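Long-range contact in transcriptional regulator, LacI family (Corynebacterium glutamicum, PDB 3H5T), which probably binds a palindromic promoter motif and activates the inositol phosphate synthase gene in an inositol-dependent way, with a role in cell wall biogenesis: residues K18-Y30 and L40-Y53. Sequence-based numbering, arbitrary orientation.
Sequences KLGISRTTVSNAY and LRQRILDTAEDMGY
The side chains of L40 and T25 cross at about a right angle, L40 CD2 meeting T25 CG2 at 3.8 Å. One turn on, I44 is the knob of the interface, set in a hole formed by L19, T25, V26 and A29. Its beta branch divides the work: CG2, anti to the backbone N, presses on A29 CB at 3.5 Å and on V26 CG1, while CG1, anti to the carbonyl carbon (chi1 -72°), carries CD1 to I21 CD1 at 3.6 Å. The small A29 suits the place where helices 23-30 and 40-50 cross at nearly a right angle, their axes 9.3 Å apart. L45 sends CD2 over one face of the Y30 ring, a CH-pi contact 4.2 Å from the centroid. T47 OG1 donates to R43 O (2.9 Å), satisfying the hydroxyl within its own helix, consistent with its burial against L19 CD2 at 3.5 Å; L19, long and branched, also reaches I44. T47 CG2 meets K18 CD tip to tip. At the solvent-exposed end, where a flexible charged lysine fits, D50 OD2 forms a long salt bridge with K18 NZ, 4.0 Å apart. Beyond G52, whose positive phi belongs to a Schellman motif, Y53 points its ring edge toward the Y30 face in an offset edge-to-face pair, planes at 68°; the flat Y30 ring thus takes both methyl and ring edge. Helix 11-19 packs on V26 through L12, I15 and A16, completing the three-helix core of a LacI-type helix-turn-helix domain. With no clear hydrogen bond between the segments, shape and apolar burial largely fix helix 23-31, the second helix of the DNA-binding motif, against helix 38-50.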
loop_
_atom_site.group_PDB
_atom_site.type_symbol
_atom_site.label_atom_id
_atom_site.label_comp_id
_atom_site.label_asym_id
_atom_site.label_seq_id
_atom_site.Cartn_x
_atom_site.Cartn_y
_atom_site.Cartn_z
ATOM N N LYS A 18 -33.580 -20.581 -16.691
ATOM C CA LYS A 18 -33.057 -21.586 -17.604
ATOM C C LYS A 18 -33.907 -22.867 -17.570
ATOM O O LYS A 18 -33.975 -23.600 -18.561
ATOM C CB LYS A 18 -31.594 -21.909 -17.264
ATOM C CG LYS A 18 -30.950 -22.927 -18.201
ATOM C CD LYS A 18 -29.607 -23.435 -17.664
ATOM C CE LYS A 18 -29.060 -24.601 -18.515
ATOM N NZ LYS A 18 -27.778 -25.193 -17.992
ATOM N N LEU A 19 -34.568 -23.125 -16.441
ATOM C CA LEU A 19 -35.386 -24.329 -16.298
ATOM C C LEU A 19 -36.896 -24.085 -16.372
ATOM O O LEU A 19 -37.696 -25.014 -16.243
ATOM C CB LEU A 19 -35.045 -25.018 -14.977
ATOM C CG LEU A 19 -33.607 -25.508 -14.835
ATOM C CD1 LEU A 19 -33.285 -25.744 -13.376
ATOM C CD2 LEU A 19 -33.422 -26.777 -15.652
ATOM N N GLY A 20 -37.287 -22.835 -16.569
ATOM C CA GLY A 20 -38.701 -22.532 -16.638
ATOM C C GLY A 20 -39.456 -22.784 -15.341
ATOM O O GLY A 20 -40.643 -23.116 -15.370
ATOM N N ILE A 21 -38.778 -22.644 -14.202
ATOM C CA ILE A 21 -39.431 -22.822 -12.909
ATOM C C ILE A 21 -39.322 -21.514 -12.117
ATOM O O ILE A 21 -38.846 -20.506 -12.642
ATOM C CB ILE A 21 -38.819 -24.005 -12.091
ATOM C CG1 ILE A 21 -37.299 -23.861 -11.983
ATOM C CG2 ILE A 21 -39.184 -25.339 -12.742
ATOM C CD1 ILE A 21 -36.645 -24.980 -11.175
ATOM N N SER A 22 -39.769 -21.517 -10.866
ATOM C CA SER A 22 -39.713 -20.310 -10.042
ATOM C C SER A 22 -38.415 -20.217 -9.247
ATOM O O SER A 22 -37.736 -21.221 -9.028
ATOM C CB SER A 22 -40.909 -20.276 -9.088
ATOM O OG SER A 22 -42.129 -20.136 -9.808
ATOM N N ARG A 23 -38.060 -19.015 -8.813
ATOM C CA ARG A 23 -36.838 -18.875 -8.040
ATOM C C ARG A 23 -37.015 -19.593 -6.701
ATOM O O ARG A 23 -36.055 -20.094 -6.127
ATOM C CB ARG A 23 -36.492 -17.402 -7.806
ATOM C CG ARG A 23 -37.328 -16.762 -6.746
ATOM C CD ARG A 23 -36.766 -15.427 -6.333
ATOM N NE ARG A 23 -37.370 -15.007 -5.074
ATOM C CZ ARG A 23 -37.252 -13.794 -4.552
ATOM N NH1 ARG A 23 -36.551 -12.858 -5.177
ATOM N NH2 ARG A 23 -37.842 -13.521 -3.398
ATOM N N THR A 24 -38.247 -19.644 -6.201
ATOM C CA THR A 24 -38.513 -20.334 -4.944
ATOM C C THR A 24 -38.303 -21.834 -5.177
ATOM O O THR A 24 -37.845 -22.553 -4.279
ATOM C CB THR A 24 -39.957 -20.077 -4.446
ATOM O OG1 THR A 24 -40.129 -18.680 -4.188
ATOM C CG2 THR A 24 -40.230 -20.842 -3.159
ATOM N N THR A 25 -38.629 -22.297 -6.387
ATOM C CA THR A 25 -38.448 -23.701 -6.738
ATOM C C THR A 25 -36.969 -24.024 -6.556
ATOM O O THR A 25 -36.609 -25.017 -5.917
ATOM C CB THR A 25 -38.807 -23.994 -8.217
ATOM O OG1 THR A 25 -40.063 -23.389 -8.555
ATOM C CG2 THR A 25 -38.905 -25.491 -8.439
ATOM N N VAL A 26 -36.121 -23.164 -7.119
ATOM C CA VAL A 26 -34.668 -23.327 -7.042
ATOM C C VAL A 26 -34.198 -23.286 -5.591
ATOM O O VAL A 26 -33.353 -24.079 -5.180
ATOM C CB VAL A 26 -33.926 -22.209 -7.842
ATOM C CG1 VAL A 26 -32.401 -22.359 -7.670
ATOM C CG2 VAL A 26 -34.306 -22.283 -9.309
ATOM N N SER A 27 -34.749 -22.356 -4.818
ATOM C CA SER A 27 -34.389 -22.228 -3.412
ATOM C C SER A 27 -34.712 -23.514 -2.636
ATOM O O SER A 27 -33.878 -24.017 -1.874
ATOM C CB SER A 27 -35.131 -21.048 -2.788
ATOM O OG SER A 27 -34.658 -20.800 -1.482
ATOM N N ASN A 28 -35.917 -24.046 -2.836
ATOM C CA ASN A 28 -36.325 -25.265 -2.147
ATOM C C ASN A 28 -35.315 -26.377 -2.391
ATOM O O ASN A 28 -35.055 -27.201 -1.522
ATOM C CB ASN A 28 -37.713 -25.703 -2.610
ATOM C CG ASN A 28 -38.793 -24.741 -2.170
ATOM O OD1 ASN A 28 -38.594 -23.965 -1.244
ATOM N ND2 ASN A 28 -39.949 -24.798 -2.816
ATOM N N ALA A 29 -34.738 -26.390 -3.584
ATOM C CA ALA A 29 -33.749 -27.397 -3.925
ATOM C C ALA A 29 -32.621 -27.358 -2.895
ATOM O O ALA A 29 -32.016 -28.382 -2.595
ATOM C CB ALA A 29 -33.195 -27.128 -5.320
ATOM N N TYR A 30 -32.361 -26.170 -2.351
ATOM C CA TYR A 30 -31.297 -25.972 -1.367
ATOM C C TYR A 30 -31.711 -26.025 0.094
ATOM O O TYR A 30 -31.009 -26.627 0.901
ATOM C CB TYR A 30 -30.590 -24.627 -1.619
ATOM C CG TYR A 30 -29.742 -24.619 -2.868
ATOM C CD1 TYR A 30 -28.427 -25.076 -2.840
ATOM C CD2 TYR A 30 -30.274 -24.222 -4.094
ATOM C CE1 TYR A 30 -27.663 -25.146 -3.998
ATOM C CE2 TYR A 30 -29.519 -24.283 -5.258
ATOM C CZ TYR A 30 -28.215 -24.750 -5.200
ATOM O OH TYR A 30 -27.468 -24.840 -6.345
ATOM N N LEU A 40 -36.204 -33.282 -9.949
ATOM C CA LEU A 40 -36.123 -31.848 -10.210
ATOM C C LEU A 40 -35.042 -31.218 -9.338
ATOM O O LEU A 40 -34.410 -30.236 -9.732
ATOM C CB LEU A 40 -37.466 -31.150 -9.944
ATOM C CG LEU A 40 -37.477 -29.626 -10.201
ATOM C CD1 LEU A 40 -37.216 -29.339 -11.679
ATOM C CD2 LEU A 40 -38.829 -29.021 -9.780
ATOM N N ARG A 41 -34.825 -31.784 -8.155
ATOM C CA ARG A 41 -33.811 -31.250 -7.257
ATOM C C ARG A 41 -32.452 -31.467 -7.908
ATOM O O ARG A 41 -31.617 -30.558 -7.956
ATOM C CB ARG A 41 -33.867 -31.965 -5.912
ATOM C CG ARG A 41 -32.846 -31.490 -4.906
ATOM C CD ARG A 41 -33.024 -32.209 -3.579
ATOM N NE ARG A 41 -32.082 -31.709 -2.583
ATOM C CZ ARG A 41 -30.786 -31.995 -2.568
ATOM N NH1 ARG A 41 -30.266 -32.793 -3.491
ATOM N NH2 ARG A 41 -30.000 -31.457 -1.646
ATOM N N GLN A 42 -32.245 -32.671 -8.422
ATOM C CA GLN A 42 -30.995 -33.010 -9.082
ATOM C C GLN A 42 -30.772 -32.119 -10.306
ATOM O O GLN A 42 -29.662 -31.637 -10.536
ATOM C CB GLN A 42 -30.995 -34.479 -9.503
ATOM C CG GLN A 42 -29.613 -34.970 -9.840
ATOM C CD GLN A 42 -28.644 -34.713 -8.697
ATOM O OE1 GLN A 42 -28.748 -35.325 -7.630
ATOM N NE2 GLN A 42 -27.707 -33.790 -8.907
ATOM N N ARG A 43 -31.828 -31.900 -11.086
ATOM C CA ARG A 43 -31.732 -31.046 -12.267
ATOM C C ARG A 43 -31.339 -29.609 -11.884
ATOM O O ARG A 43 -30.515 -28.978 -12.548
ATOM C CB ARG A 43 -33.065 -31.035 -13.023
ATOM C CG ARG A 43 -32.993 -30.358 -14.381
ATOM C CD ARG A 43 -34.343 -30.372 -15.060
ATOM N NE ARG A 43 -34.804 -31.733 -15.290
ATOM C CZ ARG A 43 -34.284 -32.556 -16.194
ATOM N NH1 ARG A 43 -33.278 -32.154 -16.966
ATOM N NH2 ARG A 43 -34.768 -33.786 -16.320
ATOM N N ILE A 44 -31.935 -29.096 -10.814
ATOM C CA ILE A 44 -31.636 -27.749 -10.343
ATOM C C ILE A 44 -30.188 -27.690 -9.862
ATOM O O ILE A 44 -29.468 -26.738 -10.154
ATOM C CB ILE A 44 -32.587 -27.346 -9.191
ATOM C CG1 ILE A 44 -33.989 -27.098 -9.752
ATOM C CG2 ILE A 44 -32.059 -26.102 -8.466
ATOM C CD1 ILE A 44 -35.052 -27.030 -8.693
ATOM N N LEU A 45 -29.763 -28.719 -9.137
ATOM C CA LEU A 45 -28.398 -28.782 -8.633
ATOM C C LEU A 45 -27.360 -28.893 -9.755
ATOM O O LEU A 45 -26.325 -28.224 -9.713
ATOM C CB LEU A 45 -28.252 -29.961 -7.673
ATOM C CG LEU A 45 -29.036 -29.844 -6.365
ATOM C CD1 LEU A 45 -28.670 -31.018 -5.459
ATOM C CD2 LEU A 45 -28.712 -28.509 -5.674
ATOM N N ASP A 46 -27.632 -29.730 -10.755
ATOM C CA ASP A 46 -26.705 -29.898 -11.865
ATOM C C ASP A 46 -26.656 -28.641 -12.712
ATOM O O ASP A 46 -25.590 -28.255 -13.187
ATOM C CB ASP A 46 -27.101 -31.090 -12.739
ATOM C CG ASP A 46 -27.003 -32.413 -12.004
ATOM O OD1 ASP A 46 -26.181 -32.530 -11.065
ATOM O OD2 ASP A 46 -27.740 -33.345 -12.377
ATOM N N THR A 47 -27.810 -28.007 -12.917
ATOM C CA THR A 47 -27.856 -26.770 -13.687
ATOM C C THR A 47 -27.026 -25.710 -12.945
ATOM O O THR A 47 -26.387 -24.864 -13.565
ATOM C CB THR A 47 -29.312 -26.264 -13.864
ATOM O OG1 THR A 47 -30.031 -27.155 -14.724
ATOM C CG2 THR A 47 -29.329 -24.883 -14.476
ATOM N N ALA A 48 -27.031 -25.763 -11.615
ATOM C CA ALA A 48 -26.259 -24.821 -10.815
ATOM C C ALA A 48 -24.777 -25.123 -11.035
ATOM O O ALA A 48 -23.939 -24.226 -11.116
ATOM C CB ALA A 48 -26.613 -24.971 -9.345
ATOM N N GLU A 49 -24.461 -26.405 -11.136
ATOM C CA GLU A 49 -23.094 -26.836 -11.351
ATOM C C GLU A 49 -22.585 -26.336 -12.696
ATOM O O GLU A 49 -21.492 -25.780 -12.776
ATOM C CB GLU A 49 -23.035 -28.358 -11.283
ATOM C CG GLU A 49 -21.685 -28.986 -11.501
ATOM C CD GLU A 49 -21.697 -30.446 -11.097
ATOM O OE1 GLU A 49 -22.679 -31.148 -11.423
ATOM O OE2 GLU A 49 -20.725 -30.893 -10.456
ATOM N N ASP A 50 -23.380 -26.530 -13.748
ATOM C CA ASP A 50 -23.015 -26.088 -15.093
ATOM C C ASP A 50 -22.724 -24.590 -15.100
ATOM O O ASP A 50 -21.977 -24.080 -15.939
ATOM C CB ASP A 50 -24.158 -26.361 -16.081
ATOM C CG ASP A 50 -24.563 -27.825 -16.127
ATOM O OD1 ASP A 50 -23.662 -28.693 -16.096
ATOM O OD2 ASP A 50 -25.779 -28.108 -16.213
ATOM N N MET A 51 -23.319 -23.896 -14.143
ATOM C CA MET A 51 -23.197 -22.454 -14.024
ATOM C C MET A 51 -22.023 -22.026 -13.154
ATOM O O MET A 51 -21.720 -20.843 -13.044
ATOM C CB MET A 51 -24.502 -21.923 -13.443
ATOM C CG MET A 51 -24.845 -20.500 -13.776
ATOM S SD MET A 51 -26.535 -20.227 -13.231
ATOM C CE MET A 51 -27.431 -21.133 -14.554
ATOM N N GLY A 52 -21.365 -22.997 -12.535
ATOM C CA GLY A 52 -20.245 -22.681 -11.674
ATOM C C GLY A 52 -20.692 -22.206 -10.306
ATOM O O GLY A 52 -19.880 -21.711 -9.523
ATOM N N TYR A 53 -21.984 -22.349 -10.012
ATOM C CA TYR A 53 -22.515 -21.934 -8.719
ATOM C C TYR A 53 -22.382 -23.057 -7.699
ATOM O O TYR A 53 -22.940 -24.139 -7.876
ATOM C CB TYR A 53 -23.985 -21.529 -8.842
ATOM C CG TYR A 53 -24.625 -21.192 -7.512
ATOM C CD1 TYR A 53 -24.087 -20.197 -6.690
ATOM C CD2 TYR A 53 -25.763 -21.867 -7.071
ATOM C CE1 TYR A 53 -24.669 -19.880 -5.462
ATOM C CE2 TYR A 53 -26.352 -21.559 -5.846
ATOM C CZ TYR A 53 -25.800 -20.563 -5.047
ATOM O OH TYR A 53 -26.388 -20.236 -3.842
#